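Local coordinates for peptidoglycan-N-acetylmuramic acid deacetylase PdaC (Bacillus subtilis subsp. subtilis str. 168, PDB 6H8N), which removes the N-acetyl group from N-acetylmuramic acid residues of peptidoglycan, conferring lysozyme resistance, and is represented here by its zinc-binding C-terminal polysaccharide deacetylase domain, at residues A23-I28 with A39-L44; E53-M58 with N63-H68; R57-G62 with K96-R101. The protein carries 1 engineered substitution. All blocks are in the same frame, centred on the assembly; numbering follows the deposited sequence. Where two conformers were deposited one is given.

Interaction 1. Residues A23-I28 with A39-L44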
# COMPACT_ATOMS: atom_id res chain seq x y z
N ALA A 23 4.08 -6.53 -15.65
CA ALA A 23 5.47 -6.23 -15.98
C ALA A 23 6.16 -5.49 -14.85
O ALA A 23 7.35 -5.72 -14.59
CB ALA A 23 5.54 -5.44 -17.28
N THR A 24 5.45 -4.59 -14.17
CA THR A 24 6.05 -3.81 -13.10
C THR A 24 5.76 -4.41 -11.72
O THR A 24 6.67 -4.55 -10.91
CB THR A 24 5.57 -2.36 -13.17
OG1 THR A 24 4.14 -2.34 -13.25
CG2 THR A 24 6.11 -1.68 -14.41
N THR A 25 4.51 -4.82 -11.47
CA THR A 25 4.17 -5.41 -10.18
C THR A 25 4.97 -6.68 -9.91
O THR A 25 5.42 -6.90 -8.79
CB THR A 25 2.67 -5.70 -10.12
OG1 THR A 25 1.94 -4.51 -10.46
CG2 THR A 25 2.26 -6.19 -8.74
N ASN A 26 5.16 -7.53 -10.93
CA ASN A 26 5.92 -8.77 -10.69
C ASN A 26 7.37 -8.48 -10.33
O ASN A 26 7.98 -9.21 -9.53
CB ASN A 26 5.87 -9.71 -11.89
CG ASN A 26 4.56 -10.43 -12.02
OD1 ASN A 26 3.90 -10.75 -11.02
ND2 ASN A 26 4.20 -10.75 -13.25
N GLN A 27 7.96 -7.46 -10.94
CA GLN A 27 9.32 -7.08 -10.60
C GLN A 27 9.41 -6.64 -9.14
O GLN A 27 10.34 -7.02 -8.42
CB GLN A 27 9.77 -5.97 -11.55
CG GLN A 27 11.21 -5.59 -11.41
CD GLN A 27 11.58 -4.38 -12.24
OE1 GLN A 27 11.16 -4.24 -13.39
NE2 GLN A 27 12.37 -3.51 -11.67
N ILE A 28 8.43 -5.85 -8.68
CA ILE A 28 8.41 -5.40 -7.29
C ILE A 28 8.21 -6.58 -6.35
O ILE A 28 8.88 -6.69 -5.32
CB ILE A 28 7.32 -4.33 -7.12
CG1 ILE A 28 7.71 -3.06 -7.90
CG2 ILE A 28 7.06 -4.02 -5.65
CD1 ILE A 28 6.58 -2.10 -8.14
N ALA A 39 4.90 -5.73 1.48
CA ALA A 39 4.34 -4.42 1.17
C ALA A 39 2.83 -4.53 1.10
O ALA A 39 2.24 -5.59 1.31
CB ALA A 39 4.93 -3.88 -0.13
N THR A 40 2.20 -3.40 0.80
CA THR A 40 0.76 -3.31 0.70
C THR A 40 0.42 -2.73 -0.67
O THR A 40 0.97 -1.69 -1.04
CB THR A 40 0.18 -2.40 1.79
OG1 THR A 40 0.68 -2.82 3.06
CG2 THR A 40 -1.34 -2.49 1.81
N PHE A 41 -0.43 -3.42 -1.42
CA PHE A 41 -0.79 -3.05 -2.79
C PHE A 41 -2.23 -2.59 -2.79
O PHE A 41 -3.14 -3.36 -2.45
CB PHE A 41 -0.60 -4.26 -3.72
CG PHE A 41 0.83 -4.66 -3.87
CD1 PHE A 41 1.45 -5.48 -2.94
CD2 PHE A 41 1.58 -4.18 -4.95
CE1 PHE A 41 2.80 -5.81 -3.08
CE2 PHE A 41 2.93 -4.51 -5.08
CZ PHE A 41 3.53 -5.34 -4.15
N PHE A 42 -2.44 -1.33 -3.17
CA PHE A 42 -3.77 -0.75 -3.29
C PHE A 42 -4.16 -0.84 -4.75
O PHE A 42 -3.63 -0.12 -5.61
CB PHE A 42 -3.76 0.68 -2.75
CG PHE A 42 -3.62 0.72 -1.26
CD1 PHE A 42 -4.73 0.62 -0.46
CD2 PHE A 42 -2.36 0.78 -0.65
CE1 PHE A 42 -4.62 0.61 0.93
CE2 PHE A 42 -2.24 0.77 0.74
CZ PHE A 42 -3.38 0.71 1.52
N VAL A 43 -5.05 -1.77 -5.04
CA VAL A 43 -5.31 -2.26 -6.39
C VAL A 43 -6.59 -1.65 -6.94
O VAL A 43 -7.56 -1.39 -6.22
CB VAL A 43 -5.37 -3.81 -6.45
CG1 VAL A 43 -4.03 -4.41 -6.01
CG2 VAL A 43 -6.51 -4.35 -5.63
N LEU A 44 -6.58 -1.47 -8.26
CA LEU A 44 -7.75 -1.06 -9.02
C LEU A 44 -8.56 -2.29 -9.39
O LEU A 44 -8.02 -3.25 -9.94
CB LEU A 44 -7.33 -0.32 -10.29
CG LEU A 44 -6.90 1.11 -10.04
CD1 LEU A 44 -6.25 1.68 -11.29
CD2 LEU A 44 -8.05 2.00 -9.65
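Phe41 reaches from its strand to Thr25 and Ile28, one helical turn apart on helix 22-35, and its ring is the bridge between the two elements. The backbones stay well apart, with Thr25 CA 9.2 Å from Phe41 CA, so side chains span the gap and no hydrogen bond crosses it. Followed outward, Phe41 CB first meets the sulfur of Met58 on the neighbouring helix 52-60. The bond to CB points toward segment 23-28, and CG, anti to the carbonyl carbon (chi1 -67°), continues it so that CE2 and CZ come against the helix. On one flank of the ring, CE1 packs on Asn63 CB. On the other, Phe41 CE2 lies 4.1 Å from Thr25 CG2, an approach oblique to the ring. At the tip, Phe41 CZ is 4.1 Å from Ile28 CG2, which sits at the ring edge near its plane.

These elements form the beta-alpha-beta unit of strand 11-17, helix 22-35 and strand 40-43, part of the NodB-type deacetylase domain. The contact is the hydrophobic seam between that connecting helix and the second strand. Both helix residues present the branch CG2, placed anti to the backbone N. In Thr25 this leaves OG1 beside the backbone N, where it is hydrogen-bonded to Asp160 OD2 and Asn21 N. The ring also meets Phe16 of strand 11-17, with planes about 20° apart, while Ile28 packs against that same residue and against Ala166 of helix 163-178. The interface is small, 113 Å² summed over both sides, but its three touching residues are all buried. The side chain of Phe41 lies about 11 Å from the bound zinc ion and about 8 Å from that of Ser17, the engineered residue at the position that, by similarity, holds the proton acceptor.

Interaction 2. Residues E53-M58 with N63-H68. With ZN (zinc ion), chain C.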
# COMPACT_ATOMS: atom_id res chain seq x y z
N GLU A 53 -4.17 -13.37 -11.78
CA GLU A 53 -3.00 -14.12 -11.33
C GLU A 53 -2.09 -13.27 -10.45
O GLU A 53 -1.41 -13.80 -9.55
CB GLU A 53 -2.20 -14.60 -12.56
CG GLU A 53 -1.56 -13.49 -13.45
CD GLU A 53 -2.53 -12.80 -14.45
OE1 GLU A 53 -3.75 -13.11 -14.52
OE2 GLU A 53 -2.02 -11.93 -15.19
N THR A 54 -2.00 -11.97 -10.72
CA THR A 54 -1.10 -11.13 -9.96
C THR A 54 -1.65 -10.83 -8.58
O THR A 54 -0.89 -10.75 -7.62
CB THR A 54 -0.83 -9.86 -10.77
OG1 THR A 54 -0.44 -10.22 -12.11
CG2 THR A 54 0.27 -9.05 -10.14
N LEU A 55 -2.98 -10.73 -8.45
CA LEU A 55 -3.59 -10.65 -7.12
C LEU A 55 -3.25 -11.90 -6.31
O LEU A 55 -2.86 -11.82 -5.15
CB LEU A 55 -5.11 -10.51 -7.25
CG LEU A 55 -5.87 -10.63 -5.94
CD1 LEU A 55 -5.52 -9.51 -4.99
CD2 LEU A 55 -7.36 -10.67 -6.19
N ILE A 56 -3.43 -13.08 -6.91
CA ILE A 56 -3.11 -14.30 -6.20
C ILE A 56 -1.65 -14.31 -5.77
O ILE A 56 -1.33 -14.67 -4.63
CB ILE A 56 -3.49 -15.55 -7.02
CG1 ILE A 56 -5.00 -15.63 -7.26
CG2 ILE A 56 -2.97 -16.82 -6.34
CD1 ILE A 56 -5.82 -15.74 -6.02
N ARG A 57 -0.74 -13.92 -6.66
CA ARG A 57 0.67 -13.94 -6.32
C ARG A 57 0.99 -13.01 -5.14
O ARG A 57 1.71 -13.39 -4.21
CB ARG A 57 1.54 -13.60 -7.53
CG ARG A 57 3.02 -13.70 -7.19
CD ARG A 57 3.99 -13.45 -8.35
NE ARG A 57 5.29 -13.39 -7.70
CZ ARG A 57 6.35 -12.71 -8.10
NH1 ARG A 57 6.35 -12.05 -9.24
NH2 ARG A 57 7.42 -12.70 -7.32
N MET A 58 0.46 -11.79 -5.17
CA MET A 58 0.82 -10.87 -4.10
C MET A 58 0.33 -11.39 -2.75
O MET A 58 1.03 -11.27 -1.74
CB MET A 58 0.35 -9.45 -4.39
CG MET A 58 -1.09 -9.25 -4.55
SD MET A 58 -1.50 -7.52 -5.03
CE MET A 58 -0.61 -7.19 -6.52
N ASN A 63 1.90 -10.38 1.08
CA ASN A 63 1.62 -8.96 1.01
C ASN A 63 0.15 -8.68 1.30
O ASN A 63 -0.71 -9.55 1.16
CB ASN A 63 2.05 -8.45 -0.35
CG ASN A 63 3.50 -8.75 -0.61
OD1 ASN A 63 4.38 -8.15 0.03
ND2 ASN A 63 3.77 -9.68 -1.53
N GLU A 64 -0.12 -7.46 1.73
CA GLU A 64 -1.46 -7.03 2.04
C GLU A 64 -2.05 -6.35 0.81
O GLU A 64 -1.32 -5.71 0.04
CB GLU A 64 -1.46 -6.07 3.24
CG GLU A 64 -2.85 -5.65 3.69
CD GLU A 64 -2.88 -4.97 5.04
OE1 GLU A 64 -1.87 -4.42 5.48
OE2 GLU A 64 -3.97 -4.98 5.67
N VAL A 65 -3.36 -6.50 0.62
CA VAL A 65 -4.07 -5.91 -0.50
C VAL A 65 -5.14 -4.97 0.02
O VAL A 65 -5.96 -5.36 0.86
CB VAL A 65 -4.68 -6.98 -1.41
CG1 VAL A 65 -5.56 -6.35 -2.50
CG2 VAL A 65 -3.58 -7.82 -2.01
N GLY A 66 -5.14 -3.75 -0.51
CA GLY A 66 -6.15 -2.76 -0.20
C GLY A 66 -6.92 -2.36 -1.44
O GLY A 66 -6.53 -2.67 -2.56
N ASN A 67 -8.03 -1.67 -1.23
CA ASN A 67 -8.96 -1.28 -2.28
C ASN A 67 -8.66 0.14 -2.76
O ASN A 67 -8.62 1.06 -1.94
CB ASN A 67 -10.36 -1.38 -1.67
CG ASN A 67 -11.49 -1.12 -2.64
OD1 ASN A 67 -11.47 -0.18 -3.45
ND2 ASN A 67 -12.54 -1.91 -2.51
N HIS A 68 -8.46 0.32 -4.07
CA HIS A 68 -8.13 1.63 -4.63
C HIS A 68 -9.17 2.10 -5.64
O HIS A 68 -8.86 2.93 -6.50
CB HIS A 68 -6.74 1.58 -5.25
CG HIS A 68 -6.11 2.92 -5.52
ND1 HIS A 68 -6.12 3.97 -4.64
CD2 HIS A 68 -5.39 3.32 -6.59
CE1 HIS A 68 -5.44 4.99 -5.18
NE2 HIS A 68 -4.97 4.61 -6.35
ZN ZN C . -4.01 5.72 -7.78
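Met58 O receives two hydrogen bonds from Asn63, one from its backbone and one from its side chain. Asn63 N is 3.1 Å from Met58 O and tilted from the carbonyl plane; Asn63 ND2, at 3.2 Å from Met58 O, lies in that plane on a lone pair, with a C=O...N angle of 126°. This carbonyl near the helix end is therefore satisfied twice. The other end of the amide is used as well, since Asn63 OD1 accepts from Ala39 N, so the flat group is fixed by bonds at both of its polar atoms. Beside this polar junction the packing is apolar: Val65 CG2 lies 3.7 Å from Met58 SD and 3.9 Å from Leu55 CD1, both side chains crossing the valine at about a right angle. Strand 64-67, in the parallel sheet of the NodB-type deacetylase domain, runs into the Asp-His-His zinc site: His68 NE2 binds the zinc ion at 2.0 Å, together with Asp18 and His72, and its ND1 is hydrogen-bonded to Arg106 O, which holds the imidazole at both nitrogens. Helix 52-60 thus lies against strand 64-67, with helix 80-98 touching Leu55 and the adjacent parallel strand 40-43 touching Met58 and Val65.

Interaction 3. Residues R57-G62 with K96-R101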
# COMPACT_ATOMS: atom_id res chain seq x y z
N ARG A 57 -0.74 -13.92 -6.66
CA ARG A 57 0.67 -13.94 -6.32
C ARG A 57 0.99 -13.01 -5.14
O ARG A 57 1.71 -13.39 -4.21
CB ARG A 57 1.54 -13.60 -7.53
CG ARG A 57 3.02 -13.70 -7.19
CD ARG A 57 3.99 -13.45 -8.35
NE ARG A 57 5.29 -13.39 -7.70
CZ ARG A 57 6.35 -12.71 -8.10
NH1 ARG A 57 6.35 -12.05 -9.24
NH2 ARG A 57 7.42 -12.70 -7.32
N MET A 58 0.46 -11.79 -5.17
CA MET A 58 0.82 -10.87 -4.10
C MET A 58 0.33 -11.39 -2.75
O MET A 58 1.03 -11.27 -1.74
CB MET A 58 0.35 -9.45 -4.39
CG MET A 58 -1.09 -9.25 -4.55
SD MET A 58 -1.50 -7.52 -5.03
CE MET A 58 -0.61 -7.19 -6.52
N LEU A 59 -0.87 -12.01 -2.72
CA LEU A 59 -1.39 -12.60 -1.48
C LEU A 59 -0.58 -13.82 -1.07
O LEU A 59 -0.27 -14.00 0.11
CB LEU A 59 -2.85 -13.00 -1.67
CG LEU A 59 -3.86 -11.86 -1.77
CD1 LEU A 59 -5.21 -12.44 -2.22
CD2 LEU A 59 -3.99 -11.15 -0.46
N LYS A 60 -0.23 -14.68 -2.03
CA LYS A 60 0.52 -15.89 -1.70
C LYS A 60 1.85 -15.55 -1.08
O LYS A 60 2.34 -16.28 -0.22
CB LYS A 60 0.70 -16.73 -2.96
CG LYS A 60 1.33 -18.08 -2.70
CD LYS A 60 1.28 -18.96 -3.93
CE LYS A 60 1.79 -20.35 -3.61
NZ LYS A 60 1.61 -21.28 -4.77
N GLU A 61 2.44 -14.43 -1.47
CA GLU A 61 3.76 -14.03 -1.00
C GLU A 61 3.71 -13.15 0.25
O GLU A 61 4.73 -12.59 0.64
CB GLU A 61 4.56 -13.41 -2.15
CG GLU A 61 4.81 -14.46 -3.24
CD GLU A 61 5.69 -14.04 -4.41
OE1 GLU A 61 6.17 -12.89 -4.45
OE2 GLU A 61 5.92 -14.89 -5.32
N GLY A 62 2.56 -13.08 0.92
CA GLY A 62 2.48 -12.46 2.21
C GLY A 62 2.21 -10.97 2.22
O GLY A 62 2.30 -10.35 3.28
N LYS A 96 -14.15 -12.59 -5.54
CA LYS A 96 -14.45 -13.61 -6.54
C LYS A 96 -13.21 -14.37 -6.98
O LYS A 96 -13.29 -15.55 -7.33
CB LYS A 96 -15.11 -12.94 -7.74
CG LYS A 96 -15.61 -13.85 -8.83
CD LYS A 96 -16.50 -13.05 -9.79
CE LYS A 96 -15.84 -12.85 -11.14
NZ LYS A 96 -15.79 -14.14 -11.89
N ILE A 97 -12.06 -13.70 -7.03
CA ILE A 97 -10.82 -14.32 -7.48
C ILE A 97 -10.12 -15.05 -6.35
O ILE A 97 -9.49 -16.08 -6.58
CB ILE A 97 -9.91 -13.24 -8.10
CG1 ILE A 97 -10.53 -12.73 -9.40
CG2 ILE A 97 -8.50 -13.78 -8.31
CD1 ILE A 97 -9.94 -11.44 -9.86
N SER A 98 -10.18 -14.50 -5.13
CA SER A 98 -9.27 -14.90 -4.07
C SER A 98 -9.94 -15.26 -2.75
O SER A 98 -9.26 -15.82 -1.88
CB SER A 98 -8.26 -13.77 -3.79
OG SER A 98 -8.87 -12.69 -3.12
N GLY A 99 -11.20 -14.92 -2.55
CA GLY A 99 -11.82 -15.12 -1.25
C GLY A 99 -11.33 -14.18 -0.17
O GLY A 99 -11.67 -14.38 1.01
N TYR A 100 -10.52 -13.18 -0.52
CA TYR A 100 -10.00 -12.20 0.43
C TYR A 100 -10.88 -10.96 0.43
O TYR A 100 -11.34 -10.52 -0.63
CB TYR A 100 -8.59 -11.84 -0.02
CG TYR A 100 -7.74 -10.86 0.78
CD1 TYR A 100 -6.76 -11.33 1.67
CD2 TYR A 100 -7.76 -9.50 0.51
CE1 TYR A 100 -5.91 -10.46 2.34
CE2 TYR A 100 -6.96 -8.60 1.22
CZ TYR A 100 -5.99 -9.10 2.10
OH TYR A 100 -5.09 -8.24 2.76
N ARG A 101 -11.12 -10.42 1.62
CA ARG A 101 -11.87 -9.19 1.81
C ARG A 101 -10.94 -8.10 2.35
O ARG A 101 -10.60 -8.10 3.54
CB ARG A 101 -13.03 -9.41 2.79
CG ARG A 101 -13.83 -8.13 3.01
CD ARG A 101 -15.13 -8.37 3.78
NE ARG A 101 -14.91 -8.84 5.14
CZ ARG A 101 -15.86 -8.94 6.07
NH1 ARG A 101 -15.55 -9.39 7.28
NH2 ARG A 101 -17.12 -8.60 5.79
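A Schellman motif ends helix 52-60, and just before its turn Leu59 packs on Ser98, the last residue of helix 80-98, and on Tyr100 just beyond it. Gly62, at positive phi, is the C-prime residue of the motif, and Gly62 N bonds Leu59 O at 3.1 Å, together with the bond from Asn63 N to Met58 O. The two methyls of Leu59 divide the work. CD2 sits over one face of the Tyr100 ring, 3.6 Å from the centroid and 20° off the normal, a CH-pi contact offset toward the rim; CD1 lies 3.7 Å from Ser98 CB. The backbone leading to the tyrosine is held by an ST turn, in which Ser98 OG accepts from Tyr100 N at 3.1 Å while also being hydrogen-bonded to Ile94 O. Arg57 NE forms a salt bridge with Glu61 OE2 at 2.9 Å, nearly straight (169°) and in the guanidinium plane. Asp30 and Lys33 extend this charged cluster to helix 22-35. The contact lies at the surface, away from the annotated sites: helices 52-60 and 80-98 meet here beside strand 64-67, whose Val65 touches Leu59 and bonds Tyr100 OH through its backbone N.

From the N terminus, interaction 1 closes first, folding helix 22-35 onto strand 40-43 across a ten-residue connection. Interaction 2 follows in series, closing over the four residues 59-62, the last of helix 52-60 and the turn after it, to bring that helix onto strand 64-67. Interaction 3 starts from the same helix, sharing Arg57 and Met58, but spans 33 residues to the end of helix 80-98; residues 63-68 lie within that loop. Interactions 1 and 2 join through the parallel pairing of strands 40-43 and 64-67, with Phe41 O 2.8 Å from Gly66 N. Arg57 NH1, 3.3 Å from Asn26 O, links helix 52-60 to helix 22-35. Together the contacts tie three helices to two neighbouring strands of the sheet.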